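Local coordinates for peroxisomal membrane protein LPX1 (Saccharomyces cerevisiae, PDB 2Y6U) that hydrolyses acyl esters in peroxisomes, with acyl esterase, lipase and phospholipase A activity, using an alpha/beta-hydrolase fold, at residues 262-265 and 266-269; 340-343 and 344-348; 213-216 and 217-221. All blocks are in the same frame, centred on the assembly; numbering follows the deposited sequence.

Interaction 1 (262-265 and 266-269)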
loop_
_atom_site.group_PDB
_atom_site.type_symbol
_atom_site.label_atom_id
_atom_site.label_comp_id
_atom_site.label_asym_id
_atom_site.label_seq_id
_atom_site.Cartn_x
_atom_site.Cartn_y
_atom_site.Cartn_z
ATOM N N ASN A 262 -15.441 14.232 13.878
ATOM C CA ASN A 262 -15.278 15.397 13.035
ATOM C C ASN A 262 -14.027 16.142 13.577
ATOM O O ASN A 262 -13.048 16.378 12.836
ATOM C CB ASN A 262 -16.571 16.246 13.081
ATOM C CG ASN A 262 -16.741 17.140 11.903
ATOM O OD1 ASN A 262 -15.759 17.593 11.326
ATOM N ND2 ASN A 262 -18.042 17.469 11.558
ATOM N N LEU A 263 -14.026 16.408 14.878
ATOM C CA LEU A 263 -12.946 17.113 15.551
ATOM C C LEU A 263 -11.611 16.376 15.406
ATOM O O LEU A 263 -10.586 17.012 15.171
ATOM C CB LEU A 263 -13.260 17.342 17.012
ATOM C CG LEU A 263 -14.362 18.408 17.237
ATOM C CD1 LEU A 263 -14.775 18.457 18.710
ATOM C CD2 LEU A 263 -13.914 19.832 16.772
ATOM N N LEU A 264 -11.628 15.044 15.567
ATOM C CA LEU A 264 -10.436 14.235 15.389
ATOM C C LEU A 264 -9.790 14.315 14.006
ATOM O O LEU A 264 -8.602 13.956 13.856
ATOM C CB LEU A 264 -10.765 12.749 15.691
ATOM C CG LEU A 264 -11.044 12.375 17.119
ATOM C CD1 LEU A 264 -11.651 10.983 17.310
ATOM C CD2 LEU A 264 -9.772 12.569 17.989
ATOM N N CYS A 265 -10.533 14.759 12.994
ATOM C CA CYS A 265 -9.971 14.970 11.692
ATOM C C CYS A 265 -8.964 16.100 11.687
ATOM O O CYS A 265 -8.238 16.186 10.741
ATOM C CB CYS A 265 -11.045 15.330 10.681
ATOM S SG CYS A 265 -12.110 13.898 10.343
ATOM N N TYR A 266 -8.977 16.964 12.705
ATOM C CA TYR A 266 -8.176 18.158 12.776
ATOM C C TYR A 266 -7.019 18.033 13.776
ATOM O O TYR A 266 -6.279 18.972 13.940
ATOM C CB TYR A 266 -9.060 19.403 13.097
ATOM C CG TYR A 266 -10.127 19.620 12.063
ATOM C CD1 TYR A 266 -9.874 20.405 10.894
ATOM C CD2 TYR A 266 -11.367 19.023 12.189
ATOM C CE1 TYR A 266 -10.851 20.560 9.901
ATOM C CE2 TYR A 266 -12.351 19.149 11.180
ATOM C CZ TYR A 266 -12.083 19.917 10.044
ATOM O OH TYR A 266 -13.045 20.076 9.108
ATOM N N MET A 267 -6.910 16.939 14.530
ATOM C CA MET A 267 -6.118 16.917 15.749
ATOM C C MET A 267 -4.882 16.033 15.606
ATOM O O MET A 267 -4.106 15.935 16.508
ATOM C CB MET A 267 -6.990 16.368 16.884
ATOM C CG MET A 267 -8.158 17.367 17.224
ATOM S SD MET A 267 -9.442 16.626 18.329
ATOM C CE MET A 267 -8.503 16.457 19.819
ATOM N N ASN A 268 -4.709 15.406 14.458
ATOM C CA ASN A 268 -3.740 14.280 14.363
ATOM C C ASN A 268 -2.759 14.405 13.194
ATOM O O ASN A 268 -2.036 13.435 12.904
ATOM C CB ASN A 268 -4.611 13.042 14.064
ATOM C CG ASN A 268 -4.019 11.809 14.592
ATOM O OD1 ASN A 268 -3.192 11.803 15.551
ATOM N ND2 ASN A 268 -4.338 10.705 13.905
ATOM N N MET A 269 -2.750 15.572 12.548
ATOM C CA MET A 269 -2.081 15.765 11.229
ATOM C C MET A 269 -0.634 15.513 11.330
ATOM O O MET A 269 -0.066 14.945 10.400
ATOM C CB MET A 269 -2.182 17.178 10.745
ATOM C CG MET A 269 -3.454 17.586 10.268
ATOM S SD MET A 269 -3.921 16.943 8.631
ATOM C CE MET A 269 -2.824 17.267 7.307
HETATM O O HOH W 1 -15.490 19.654 9.738
HETATM O O HOH W 2 -5.855 15.242 11.562
#
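Asn262 and Tyr266 run alongside each other at the C-terminal end of helix 259-264, and one water joins their polar ends. That water donates to Asn262 OD1 at 2.6 Å and lies equally close to Tyr266 OH, so the amide oxygen and the phenol share a single bridging partner. Amide and ring planes differ by only 23°, and Asn262 OD1 meets the ring at its edge, 3.7 Å from Tyr266 CE2. With CG anti to the backbone N (chi1 -158°), the Asn262 amide is carried down the same flank as the tyrosine. The backbone bonds here span three residues: Tyr266 N donates to Leu263 O at 2.9 Å, and Met267 N reaches Leu264 O only weakly. A second water joins the turn, donating a hydrogen bond to Cys265 O at 2.7 Å and accepting one from Asn268 N at 3.1 Å. Asn268 ND2 is hydrogen-bonded to Asn111 OD1. Met267 SD rests 4.1 Å from Leu264 CD2. Leu263 and Tyr266 touch helix 194-202, and Tyr266 and Met267 touch Ile192 of strand 192-193. From the second subunit, Phe371 packs on Leu263, and Phe374 on Leu264, Met267 and Asn268.

Interaction 2 (340-343 and 344-348); sequences HIHE and FVLTS
Helix 330-347, which packs on the central sheet of the alpha/beta-hydrolase fold, closes with the regular i to i+4 ladder that joins His340-Glu343 to Phe344-Thr347. Val345 N donates to Ile341 O at 3.0 Å along an almost straight line (178°), and Leu346 N follows to His342 O at 3.1 Å. The last rung is looser: Thr347 N makes a weak bond to Glu343 O at 3.3 Å. The inner side of the helix is largely apolar. Ile341 CG2 and Val345 CG2 stand 4.3 Å apart, and both side chains touch Leu53 of strand 51-58, while Ile341 and Phe344 also reach Leu164 of strand 164-168. Two histidines are tied to the fold at their polar ends: His340 NE2 is hydrogen-bonded to Asp316, and His342 ND1 to the hydroxyl of Tyr84, a bond that should help fix the turn of the His342 ring. Because CG of His342 is anti to its backbone N (chi1 180°), the imidazole reaches along the helix to the next turn. Leu346 comes over one face of that ring, its CG 4.1 Å above the plane and nearer the ring's perimeter than its centre, and its methyl CD1 approaches His342 NE2 to 3.6 Å.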
loop_
_atom_site.group_PDB
_atom_site.type_symbol
_atom_site.label_atom_id
_atom_site.label_comp_id
_atom_site.label_asym_id
_atom_site.label_seq_id
_atom_site.Cartn_x
_atom_site.Cartn_y
_atom_site.Cartn_z
ATOM N N HIS A 340 -10.766 19.258 -17.715
ATOM C CA HIS A 340 -9.485 18.581 -17.555
ATOM C C HIS A 340 -9.548 17.136 -17.932
ATOM O O HIS A 340 -8.610 16.594 -18.505
ATOM C CB HIS A 340 -8.893 18.772 -16.170
ATOM C CG HIS A 340 -8.443 20.155 -15.918
ATOM N ND1 HIS A 340 -7.426 20.753 -16.638
ATOM C CD2 HIS A 340 -8.955 21.102 -15.103
ATOM C CE1 HIS A 340 -7.313 22.014 -16.236
ATOM N NE2 HIS A 340 -8.208 22.237 -15.279
ATOM N N ILE A 341 -10.636 16.479 -17.643
ATOM C CA ILE A 341 -10.752 15.069 -18.067
ATOM C C ILE A 341 -10.790 14.948 -19.569
ATOM O O ILE A 341 -10.138 14.077 -20.205
ATOM C CB ILE A 341 -12.068 14.444 -17.463
ATOM C CG1 ILE A 341 -11.905 14.267 -15.910
ATOM C CG2 ILE A 341 -12.396 13.117 -18.136
ATOM C CD1 ILE A 341 -13.243 13.723 -15.251
ATOM N N HIS A 342 -11.567 15.837 -20.207
ATOM C CA HIS A 342 -11.608 15.824 -21.665
ATOM C C HIS A 342 -10.229 16.045 -22.287
ATOM O O HIS A 342 -9.810 15.283 -23.166
ATOM C CB HIS A 342 -12.564 16.934 -22.175
ATOM C CG HIS A 342 -12.670 17.013 -23.658
ATOM N ND1 HIS A 342 -13.436 16.135 -24.391
ATOM C CD2 HIS A 342 -12.137 17.884 -24.548
ATOM C CE1 HIS A 342 -13.376 16.470 -25.676
ATOM N NE2 HIS A 342 -12.585 17.517 -25.801
ATOM N N GLU A 343 -9.505 17.060 -21.838
ATOM C CA GLU A 343 -8.199 17.327 -22.444
ATOM C C GLU A 343 -7.256 16.124 -22.179
ATOM O O GLU A 343 -6.478 15.739 -23.016
ATOM C CB GLU A 343 -7.579 18.603 -21.850
ATOM C CG GLU A 343 -8.288 19.905 -22.224
ATOM C CD GLU A 343 -8.308 20.218 -23.741
ATOM O OE1 GLU A 343 -7.331 19.918 -24.474
ATOM O OE2 GLU A 343 -9.308 20.778 -24.205
ATOM N N PHE A 344 -7.334 15.569 -20.979
ATOM C CA PHE A 344 -6.427 14.460 -20.615
ATOM C C PHE A 344 -6.636 13.247 -21.522
ATOM O O PHE A 344 -5.666 12.716 -22.117
ATOM C CB PHE A 344 -6.584 14.117 -19.107
ATOM C CG PHE A 344 -5.692 12.999 -18.651
ATOM C CD1 PHE A 344 -4.400 13.252 -18.279
ATOM C CD2 PHE A 344 -6.113 11.672 -18.695
ATOM C CE1 PHE A 344 -3.490 12.236 -17.985
ATOM C CE2 PHE A 344 -5.213 10.614 -18.337
ATOM C CZ PHE A 344 -3.887 10.907 -18.038
ATOM N N VAL A 345 -7.904 12.828 -21.698
ATOM C CA VAL A 345 -8.219 11.728 -22.618
ATOM C C VAL A 345 -7.731 11.978 -24.068
ATOM O O VAL A 345 -7.111 11.117 -24.697
ATOM C CB VAL A 345 -9.718 11.432 -22.662
ATOM C CG1 VAL A 345 -10.008 10.262 -23.636
ATOM C CG2 VAL A 345 -10.275 11.182 -21.276
ATOM N N LEU A 346 -7.963 13.178 -24.565
ATOM C CA LEU A 346 -7.590 13.505 -25.918
ATOM C C LEU A 346 -6.112 13.308 -26.202
ATOM O O LEU A 346 -5.760 12.930 -27.318
ATOM C CB LEU A 346 -8.000 14.945 -26.267
ATOM C CG LEU A 346 -9.374 15.112 -26.933
ATOM C CD1 LEU A 346 -9.506 16.521 -27.468
ATOM C CD2 LEU A 346 -9.602 14.112 -28.080
ATOM N N THR A 347 -5.251 13.563 -25.222
ATOM C CA THR A 347 -3.828 13.412 -25.419
ATOM C C THR A 347 -3.278 12.084 -24.879
ATOM O O THR A 347 -2.068 11.837 -24.926
ATOM C CB THR A 347 -3.075 14.613 -24.767
ATOM O OG1 THR A 347 -3.302 14.630 -23.376
ATOM C CG2 THR A 347 -3.562 15.975 -25.354
ATOM N N SER A 348 -4.157 11.212 -24.381
ATOM C CA SER A 348 -3.680 10.012 -23.711
ATOM C C SER A 348 -3.267 8.949 -24.743
ATOM O O SER A 348 -4.000 8.738 -25.680
ATOM C CB SER A 348 -4.729 9.457 -22.757
ATOM O OG SER A 348 -4.094 8.505 -21.932
#

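Interaction 3 (213-216 and 217-221); sequences EYVK and YMRNG
Lys216 O is held by two groups of Asn220 at the C-terminal end of helix 211-220, where a side-chain amide reinforces the closing helical turn. Asn220 ND2 donates to Lys216 O at 2.8 Å, with the oxygen close to the amide plane, whereas Asn220 N adds only a weak bond at 2.9 Å. Tyr217 O is likewise shared, by the backbone N of Asn220 and of Gly221. Two residues earlier the ladder is regular, Met218 N meeting Tyr214 O at 2.9 Å. On the buried flank Met218 lays its CG over one face of the Tyr214 ring, 3.4 Å from Tyr214 CE1, and its chain bends at chi2 (-62°) and chi3 (-77°), with SD set obliquely, 4.9 Å from the ring centroid, in a Met-aromatic contact. The phenol is fixed at its far end by Ile236 O of helix 229-239, and Met218 packs on Ile235 and Ile236 of that same helix. Replacing Tyr214 with an alanine would probably leave Ile236 O without this donor and strip Met218 of the ring against which it lies. Alongside, Val215 and Arg219 point the same way, and Val215 CG1 meets the guanidinium at its edge, 3.5 Å from Arg219 NE.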
loop_
_atom_site.group_PDB
_atom_site.type_symbol
_atom_site.label_atom_id
_atom_site.label_comp_id
_atom_site.label_asym_id
_atom_site.label_seq_id
_atom_site.Cartn_x
_atom_site.Cartn_y
_atom_site.Cartn_z
ATOM N N GLU A 213 -35.047 21.946 15.169
ATOM C CA GLU A 213 -33.752 22.475 15.631
ATOM C C GLU A 213 -32.595 21.935 14.767
ATOM O O GLU A 213 -31.620 22.644 14.532
ATOM C CB GLU A 213 -33.487 22.094 17.092
ATOM C CG GLU A 213 -34.430 22.742 18.093
ATOM C CD GLU A 213 -34.238 24.247 18.174
ATOM O OE1 GLU A 213 -33.068 24.678 18.166
ATOM O OE2 GLU A 213 -35.249 25.000 18.281
ATOM N N TYR A 214 -32.727 20.685 14.347
ATOM C CA TYR A 214 -31.786 20.060 13.398
ATOM C C TYR A 214 -31.701 20.848 12.083
ATOM O O TYR A 214 -30.616 21.292 11.694
ATOM C CB TYR A 214 -32.167 18.598 13.122
ATOM C CG TYR A 214 -31.406 17.966 11.974
ATOM C CD1 TYR A 214 -30.015 17.854 12.009
ATOM C CD2 TYR A 214 -32.078 17.527 10.827
ATOM C CE1 TYR A 214 -29.324 17.297 10.965
ATOM C CE2 TYR A 214 -31.399 17.009 9.764
ATOM C CZ TYR A 214 -29.999 16.876 9.827
ATOM O OH TYR A 214 -29.290 16.357 8.744
ATOM N N VAL A 215 -32.817 21.021 11.377
ATOM C CA VAL A 215 -32.751 21.742 10.122
ATOM C C VAL A 215 -32.296 23.206 10.356
ATOM O O VAL A 215 -31.549 23.749 9.557
ATOM C CB VAL A 215 -34.080 21.634 9.349
ATOM C CG1 VAL A 215 -34.112 22.616 8.173
ATOM C CG2 VAL A 215 -34.347 20.179 8.892
ATOM N N LYS A 216 -32.729 23.843 11.441
ATOM C CA LYS A 216 -32.295 25.220 11.756
ATOM C C LYS A 216 -30.769 25.310 11.896
ATOM O O LYS A 216 -30.114 26.170 11.303
ATOM C CB LYS A 216 -32.947 25.719 13.043
ATOM C CG LYS A 216 -32.498 27.123 13.566
ATOM C CD LYS A 216 -33.375 27.555 14.769
ATOM C CE LYS A 216 -33.073 28.980 15.216
ATOM N NZ LYS A 216 -33.928 29.413 16.341
ATOM N N TYR A 217 -30.209 24.456 12.733
ATOM C CA TYR A 217 -28.751 24.364 12.787
ATOM C C TYR A 217 -28.107 24.066 11.408
ATOM O O TYR A 217 -27.153 24.749 11.006
ATOM C CB TYR A 217 -28.309 23.350 13.858
ATOM C CG TYR A 217 -26.835 23.189 13.876
ATOM C CD1 TYR A 217 -26.016 24.061 14.574
ATOM C CD2 TYR A 217 -26.246 22.160 13.144
ATOM C CE1 TYR A 217 -24.627 23.896 14.550
ATOM C CE2 TYR A 217 -24.898 21.988 13.122
ATOM C CZ TYR A 217 -24.088 22.854 13.824
ATOM O OH TYR A 217 -22.733 22.619 13.721
ATOM N N MET A 218 -28.598 23.077 10.670
ATOM C CA MET A 218 -27.904 22.731 9.405
ATOM C C MET A 218 -27.875 23.979 8.499
ATOM O O MET A 218 -26.845 24.290 7.935
ATOM C CB MET A 218 -28.536 21.516 8.712
ATOM C CG MET A 218 -28.396 20.267 9.509
ATOM S SD MET A 218 -26.613 19.798 9.760
ATOM C CE MET A 218 -26.292 19.125 8.099
ATOM N N ARG A 219 -28.982 24.728 8.438
ATOM C CA ARG A 219 -29.095 25.858 7.494
ATOM C C ARG A 219 -28.473 27.158 8.031
ATOM O O ARG A 219 -28.194 28.071 7.242
ATOM C CB ARG A 219 -30.565 26.101 7.103
ATOM C CG ARG A 219 -31.184 24.961 6.323
ATOM C CD ARG A 219 -32.615 25.241 5.858
ATOM N NE ARG A 219 -33.106 24.050 5.156
ATOM C CZ ARG A 219 -32.751 23.680 3.920
ATOM N NH1 ARG A 219 -31.937 24.405 3.177
ATOM N NH2 ARG A 219 -33.276 22.586 3.385
ATOM N N ASN A 220 -28.235 27.240 9.351
ATOM C CA ASN A 220 -27.699 28.479 9.976
ATOM C C ASN A 220 -26.402 28.386 10.758
ATOM O O ASN A 220 -25.754 29.427 10.971
ATOM C CB ASN A 220 -28.726 29.087 10.918
ATOM C CG ASN A 220 -29.941 29.506 10.225
ATOM O OD1 ASN A 220 -29.993 30.602 9.682
ATOM N ND2 ASN A 220 -30.978 28.680 10.287
ATOM N N GLY A 221 -26.055 27.209 11.264
ATOM C CA GLY A 221 -24.914 27.110 12.181
ATOM C C GLY A 221 -23.861 26.079 11.785
ATOM O O GLY A 221 -22.783 26.038 12.365
#

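All three contacts are local and lie at the C-terminal ends of different helices, so together they illustrate how a helix end takes its chemistry from its surroundings. Interaction 1 is the buried one, sealed partly by the second subunit, and two waters bridge it, one between side chains and one between backbone atoms. Interactions 2 and 3 are partly buried, each with a largely apolar side turned to the fold and exposed residues elsewhere, and neither touches another chain. Interaction 2 sits on the central sheet, across the chain's centre from interaction 1, with centres about 36 Å apart. Interaction 3 packs instead on helix 229-239 and the small antiparallel sheet, about 7 Å from interaction 1 at the nearest atoms.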